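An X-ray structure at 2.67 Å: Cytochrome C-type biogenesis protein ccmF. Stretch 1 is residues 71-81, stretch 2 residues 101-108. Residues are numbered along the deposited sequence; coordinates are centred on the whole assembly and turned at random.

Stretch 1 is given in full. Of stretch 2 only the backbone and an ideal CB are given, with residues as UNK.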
ATOM      1  N   ALA A  71      -2.774  13.538 -22.396  1.00 39.94           N
ATOM      2  CA  ALA A  71      -3.702  12.409 -22.496  1.00 47.11           C
ATOM      3  C   ALA A  71      -4.615  12.297 -21.271  1.00 40.97           C
ATOM      4  O   ALA A  71      -5.820  12.025 -21.404  1.00 40.28           O
ATOM      5  CB  ALA A  71      -2.920  11.120 -22.711  1.00 59.40           C
ATOM      6  N   PHE A  72      -4.058  12.501 -20.069  1.00 39.50           N
ATOM      7  CA  PHE A  72      -4.879  12.478 -18.852  1.00 41.12           C
ATOM      8  C   PHE A  72      -5.884  13.621 -18.819  1.00 47.46           C
ATOM      9  O   PHE A  72      -7.041  13.435 -18.420  1.00 45.01           O
ATOM     10  CB  PHE A  72      -3.994  12.544 -17.616  1.00 38.55           C
ATOM     11  CG  PHE A  72      -4.734  12.391 -16.310  1.00 31.77           C
ATOM     12  CD1 PHE A  72      -5.073  11.133 -15.832  1.00 32.12           C
ATOM     13  CD2 PHE A  72      -5.063  13.509 -15.540  1.00 37.60           C
ATOM     14  CE1 PHE A  72      -5.742  10.991 -14.622  1.00 38.48           C
ATOM     15  CE2 PHE A  72      -5.737  13.375 -14.337  1.00 44.12           C
ATOM     16  CZ  PHE A  72      -6.074  12.114 -13.877  1.00 44.80           C
ATOM     17  N   LEU A  73      -5.445  14.822 -19.194  1.00 52.72           N
ATOM     18  CA  LEU A  73      -6.361  15.951 -19.217  1.00 43.44           C
ATOM     19  C   LEU A  73      -7.363  15.837 -20.361  1.00 47.36           C
ATOM     20  O   LEU A  73      -8.451  16.406 -20.269  1.00 63.09           O
ATOM     21  CB  LEU A  73      -5.571  17.259 -19.284  1.00 34.69           C
ATOM     22  CG  LEU A  73      -4.886  17.761 -17.999  1.00 29.70           C
ATOM     23  CD1 LEU A  73      -4.734  19.274 -18.040  1.00 28.79           C
ATOM     24  CD2 LEU A  73      -5.614  17.334 -16.719  1.00 29.05           C
ATOM     25  N   ALA A  74      -7.035  15.087 -21.421  1.00 40.74           N
ATOM     26  CA  ALA A  74      -8.033  14.732 -22.430  1.00 31.72           C
ATOM     27  C   ALA A  74      -9.103  13.814 -21.857  1.00 40.49           C
ATOM     28  O   ALA A  74     -10.290  13.970 -22.176  1.00 52.25           O
ATOM     29  CB  ALA A  74      -7.357  14.065 -23.626  1.00 35.90           C
ATOM     30  N   LEU A  75      -8.704  12.852 -21.015  1.00 50.62           N
ATOM     31  CA  LEU A  75      -9.703  11.987 -20.382  1.00 45.61           C
ATOM     32  C   LEU A  75     -10.568  12.751 -19.378  1.00 58.10           C
ATOM     33  O   LEU A  75     -11.783  12.522 -19.299  1.00 70.65           O
ATOM     34  CB  LEU A  75      -9.024  10.791 -19.716  1.00 31.48           C
ATOM     35  CG  LEU A  75      -9.865   9.514 -19.551  1.00 25.79           C
ATOM     36  CD1 LEU A  75     -10.738   9.228 -20.793  1.00 26.18           C
ATOM     37  CD2 LEU A  75      -8.955   8.338 -19.257  1.00 39.91           C
ATOM     38  N   GLU A  76      -9.963  13.678 -18.621  1.00 52.47           N
ATOM     39  CA  GLU A  76     -10.727  14.515 -17.688  1.00 48.50           C
ATOM     40  C   GLU A  76     -11.646  15.488 -18.421  1.00 44.81           C
ATOM     41  O   GLU A  76     -12.764  15.761 -17.965  1.00 41.94           O
ATOM     42  CB  GLU A  76      -9.795  15.300 -16.762  1.00 52.69           C
ATOM     43  CG  GLU A  76      -9.058  14.460 -15.743  1.00 59.09           C
ATOM     44  CD  GLU A  76      -9.374  14.868 -14.316  1.00 68.57           C
ATOM     45  OE1 GLU A  76      -9.543  13.963 -13.471  1.00 70.97           O
ATOM     46  OE2 GLU A  76      -9.468  16.079 -14.043  1.00 72.46           O
ATOM     47  N   TRP A  77     -11.137  16.086 -19.505  1.00 46.98           N
ATOM     48  CA  TRP A  77     -11.903  16.880 -20.461  1.00 52.92           C
ATOM     49  C   TRP A  77     -13.139  16.135 -20.952  1.00 48.91           C
ATOM     50  O   TRP A  77     -14.248  16.671 -20.908  1.00 44.50           O
ATOM     51  CB  TRP A  77     -10.956  17.240 -21.619  1.00 62.91           C
ATOM     52  CG  TRP A  77     -11.381  18.219 -22.706  1.00 72.49           C
ATOM     53  CD1 TRP A  77     -12.625  18.392 -23.258  1.00 74.98           C
ATOM     54  CD2 TRP A  77     -10.515  19.129 -23.397  1.00 70.99           C
ATOM     55  NE1 TRP A  77     -12.583  19.353 -24.239  1.00 77.96           N
ATOM     56  CE2 TRP A  77     -11.300  19.825 -24.341  1.00 70.12           C
ATOM     57  CE3 TRP A  77      -9.153  19.428 -23.299  1.00 76.73           C
ATOM     58  CZ2 TRP A  77     -10.767  20.801 -25.179  1.00 67.57           C
ATOM     59  CZ3 TRP A  77      -8.625  20.395 -24.130  1.00 79.07           C
ATOM     60  CH2 TRP A  77      -9.430  21.071 -25.060  1.00 71.95           C
ATOM     61  N   ALA A  78     -12.956  14.896 -21.420  1.00 50.17           N
ATOM     62  CA  ALA A  78     -14.064  14.101 -21.949  1.00 52.47           C
ATOM     63  C   ALA A  78     -15.055  13.721 -20.855  1.00 54.05           C
ATOM     64  O   ALA A  78     -16.270  13.686 -21.084  1.00 52.12           O
ATOM     65  CB  ALA A  78     -13.523  12.845 -22.633  1.00 60.12           C
ATOM     66  N   LEU A  79     -14.549  13.432 -19.656  1.00 55.98           N
ATOM     67  CA  LEU A  79     -15.424  13.103 -18.536  1.00 52.14           C
ATOM     68  C   LEU A  79     -16.185  14.319 -18.022  1.00 61.60           C
ATOM     69  O   LEU A  79     -17.259  14.169 -17.429  1.00 70.12           O
ATOM     70  CB  LEU A  79     -14.595  12.456 -17.434  1.00 43.20           C
ATOM     71  CG  LEU A  79     -14.635  10.962 -17.700  1.00 44.99           C
ATOM     72  CD1 LEU A  79     -13.495  10.245 -17.083  1.00 51.45           C
ATOM     73  CD2 LEU A  79     -15.906  10.475 -17.099  1.00 47.68           C
ATOM     74  N   LEU A  80     -15.661  15.523 -18.241  1.00 50.87           N
ATOM     75  CA  LEU A  80     -16.364  16.726 -17.818  1.00 48.22           C
ATOM     76  C   LEU A  80     -17.365  17.219 -18.856  1.00 60.55           C
ATOM     77  O   LEU A  80     -18.453  17.675 -18.482  1.00 58.02           O
ATOM     78  CB  LEU A  80     -15.354  17.832 -17.498  1.00 44.35           C
ATOM     79  CG  LEU A  80     -15.055  18.134 -16.029  1.00 40.99           C
ATOM     80  CD1 LEU A  80     -14.502  16.917 -15.317  1.00 48.49           C
ATOM     81  CD2 LEU A  80     -14.059  19.276 -15.961  1.00 45.23           C
ATOM     82  N   VAL A  81     -17.048  17.107 -20.154  1.00 68.04           N
ATOM     83  CA  VAL A  81     -17.947  17.598 -21.196  1.00 70.63           C
ATOM     84  C   VAL A  81     -19.039  16.600 -21.542  1.00 79.29           C
ATOM     85  O   VAL A  81     -19.898  16.919 -22.379  1.00 79.63           O
ATOM     86  CB  VAL A  81     -17.216  17.953 -22.510  1.00 67.75           C
ATOM     87  CG1 VAL A  81     -16.174  19.046 -22.282  1.00 62.04           C
ATOM     88  CG2 VAL A  81     -16.629  16.709 -23.177  1.00 68.11           C
ATOM     89  N   UNK A 101     -16.718  12.401  -8.307  1.00 50.51           N
ATOM     90  CA  UNK A 101     -16.557  11.094  -8.924  1.00 45.22           C
ATOM     91  C   UNK A 101     -16.241  11.245 -10.409  1.00 48.21           C
ATOM     92  O   UNK A 101     -15.709  10.322 -11.021  1.00 52.47           O
ATOM     93  CB  UNK A 101     -17.816  10.248  -8.727  1.00 45.22           C
ATOM     94  N   UNK A 102     -16.537  12.402 -11.019  1.00 47.88           N
ATOM     95  CA  UNK A 102     -16.100  12.638 -12.394  1.00 49.48           C
ATOM     96  C   UNK A 102     -14.610  12.936 -12.489  1.00 47.38           C
ATOM     97  O   UNK A 102     -14.027  12.753 -13.562  1.00 49.45           O
ATOM     98  CB  UNK A 102     -16.894  13.796 -13.003  1.00 49.48           C
ATOM     99  N   UNK A 103     -13.982  13.398 -11.405  1.00 44.52           N
ATOM    100  CA  UNK A 103     -12.543  13.617 -11.431  1.00 51.19           C
ATOM    101  C   UNK A 103     -11.753  12.387 -10.999  1.00 47.59           C
ATOM    102  O   UNK A 103     -10.537  12.348 -11.215  1.00 40.02           O
ATOM    103  CB  UNK A 103     -12.183  14.801 -10.532  1.00 51.19           C
ATOM    104  N   UNK A 104     -12.402  11.391 -10.396  1.00 51.76           N
ATOM    105  CA  UNK A 104     -11.748  10.143 -10.023  1.00 47.42           C
ATOM    106  C   UNK A 104     -12.229   8.970 -10.871  1.00 40.33           C
ATOM    107  O   UNK A 104     -11.783   7.834 -10.667  1.00 51.13           O
ATOM    108  CB  UNK A 104     -11.990   9.847  -8.542  1.00 47.42           C
ATOM    109  N   UNK A 105     -13.103   9.222 -11.839  1.00 28.28           N
ATOM    110  CA  UNK A 105     -13.342   8.326 -12.974  1.00 37.48           C
ATOM    111  C   UNK A 105     -12.149   8.167 -13.944  1.00 41.34           C
ATOM    112  O   UNK A 105     -11.986   7.050 -14.460  1.00 47.44           O
ATOM    113  CB  UNK A 105     -14.552   8.839 -13.757  1.00 37.48           C
ATOM    114  N   UNK A 106     -11.259   9.152 -14.209  1.00 39.30           N
ATOM    115  CA  UNK A 106     -10.086   8.851 -15.066  1.00 41.32           C
ATOM    116  C   UNK A 106      -9.069   7.837 -14.531  1.00 55.63           C
ATOM    117  O   UNK A 106      -8.040   7.661 -15.181  1.00 69.22           O
ATOM    118  CB  UNK A 106      -9.338  10.157 -15.339  1.00 41.32           C
ATOM    119  N   UNK A 107      -9.295   7.175 -13.386  1.00 57.90           N
ATOM    120  CA  UNK A 107      -8.612   5.921 -13.097  1.00 44.70           C
ATOM    121  C   UNK A 107      -9.577   4.854 -12.578  1.00 42.33           C
ATOM    122  O   UNK A 107      -9.157   3.976 -11.817  1.00 35.76           O
ATOM    123  CB  UNK A 107      -7.496   6.156 -12.077  1.00 44.70           C
ATOM    124  N   UNK A 108     -10.850   4.896 -12.997  1.00 40.38           N
ATOM    125  CA  UNK A 108     -11.867   3.989 -12.457  1.00 47.40           C
ATOM    126  C   UNK A 108     -11.663   2.551 -12.929  1.00 60.31           C
ATOM    127  O   UNK A 108     -11.464   1.640 -12.115  1.00 70.34           O
ATOM    128  CB  UNK A 108     -13.264   4.469 -12.857  1.00 47.40           C
TER

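Stretch 1 is helical. Phe72, Leu75, Glu76, Leu79 and Leu80 form the side that meets stretch 2.

Position 101 is helical, and its CB has no atom of stretch 1 within 5.5 Å. Stretch 1 sets no demand here, so many side chains would do. The residue is Val101, which makes no contact across the stretches.

Position 102 is helical and its CB points toward stretch 1. The CB lies 4.5 Å from Leu79 O and 4.6 Å from Leu80 CD1. The backbones are near here, with the CA atoms of Leu79 and position 102 6.2 Å apart. A small or medium side chain would suit: Ala, Ser, Thr or Val. The residue is Thr102. Its OG1 lies 4.5 Å from Leu80 CD1, a loose contact, and hydrogen bonds to a residue just outside the stretch. Its backbone O packs 3.9 Å from Leu79 CB.

Position 103 has its CB sideways, 4.0 Å from Glu76 OE1. The carboxylate would favour a donor such as Lys, Arg or Gln, while Leu80 nearby offers an apolar surface. The residue is Leu103, so the apolar option is taken. Its CD2 reaches 4.4 Å from Leu80 CD1 and 3.4 Å from Glu76 OE2. Glu76 OE1 also sits 2.9 Å from Leu103 O, but two acceptors make no hydrogen bond as modelled.

Position 104 points away from stretch 1, which leaves the choice wide. The residue is Val104, with no contact across.

Position 105 has its CB sideways, 3.8 Å from Leu79 CD1. A compact side chain with a methyl group fits: Ala, Val or Thr. The residue is Thr105. Its CG2 packs 3.7 Å from Leu79 CD2.

Position 106 points toward stretch 1. Its CB is 3.8 Å from Phe72 CE1, 4.2 Å from Glu76 OE1 and 4.3 Å from Leu75 CG. A compact apolar residue would suit, such as Ala, Val or Pro, and the phi of -64° permits proline. The residue is Pro106, which has the largest area covered by stretch 1. Its CB touches Phe72 CE1 at 3.8 Å and Leu75 CG at 4.4 Å. Its CG lies 3.7 Å from Leu79 CD1 and 3.4 Å from Glu76 OE1.

Position 107 has its CB sideways, with nothing of stretch 1 within 5.5 Å. A side chain of medium or large size could reach Phe72; Leu, Met or an aromatic would be reasonable. The residue is Trp107. Its CZ3 meets Phe72 CZ at 4.2 Å, edge to edge. NE1 is hydrogen-bonded elsewhere in the structure.

Position 108 is out of reach, so many residues would do. The residue is Ala108.

Stretch 2, residues 101-108: VTLVTPWA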
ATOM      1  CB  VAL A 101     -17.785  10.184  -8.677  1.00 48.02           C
ATOM      2  CG1 VAL A 101     -18.921  10.494  -9.632  1.00 48.88           C
ATOM      3  CG2 VAL A 101     -17.400   8.689  -8.688  1.00 67.58           C
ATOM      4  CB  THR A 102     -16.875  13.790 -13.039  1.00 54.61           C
ATOM      5  OG1 THR A 102     -16.927  14.904 -12.141  1.00 68.45           O
ATOM      6  CG2 THR A 102     -18.276  13.365 -13.415  1.00 50.00           C
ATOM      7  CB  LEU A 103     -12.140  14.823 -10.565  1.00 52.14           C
ATOM      8  CG  LEU A 103     -12.747  16.197 -10.908  1.00 33.04           C
ATOM      9  CD1 LEU A 103     -13.177  16.967  -9.655  1.00 29.38           C
ATOM     10  CD2 LEU A 103     -11.828  17.038 -11.802  1.00 38.62           C
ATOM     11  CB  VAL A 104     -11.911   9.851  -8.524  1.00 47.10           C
ATOM     12  CG1 VAL A 104     -11.495  11.063  -7.693  1.00 47.45           C
ATOM     13  CG2 VAL A 104     -13.334   9.415  -8.195  1.00 50.83           C
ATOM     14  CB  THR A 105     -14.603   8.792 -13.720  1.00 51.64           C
ATOM     15  OG1 THR A 105     -15.667   8.921 -12.777  1.00 62.00           O
ATOM     16  CG2 THR A 105     -15.099   7.756 -14.716  1.00 46.80           C
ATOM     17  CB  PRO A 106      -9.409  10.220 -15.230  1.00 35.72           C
ATOM     18  CG  PRO A 106     -10.475  11.127 -15.180  1.00 44.23           C
ATOM     19  CD  PRO A 106     -11.346  10.630 -14.090  1.00 42.14           C
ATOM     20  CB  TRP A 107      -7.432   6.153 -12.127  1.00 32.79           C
ATOM     21  CG  TRP A 107      -7.760   6.702 -10.773  1.00 26.04           C
ATOM     22  CD1 TRP A 107      -8.097   5.993  -9.656  1.00 34.86           C
ATOM     23  CD2 TRP A 107      -7.761   8.084 -10.381  1.00 33.13           C
ATOM     24  NE1 TRP A 107      -8.312   6.844  -8.598  1.00 44.15           N
ATOM     25  CE2 TRP A 107      -8.117   8.134  -9.020  1.00 40.78           C
ATOM     26  CE3 TRP A 107      -7.506   9.284 -11.052  1.00 40.69           C
ATOM     27  CZ2 TRP A 107      -8.221   9.335  -8.322  1.00 48.38           C
ATOM     28  CZ3 TRP A 107      -7.609  10.480 -10.355  1.00 44.47           C
ATOM     29  CH2 TRP A 107      -7.963  10.490  -9.007  1.00 52.13           C
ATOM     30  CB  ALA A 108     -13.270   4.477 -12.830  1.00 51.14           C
TER
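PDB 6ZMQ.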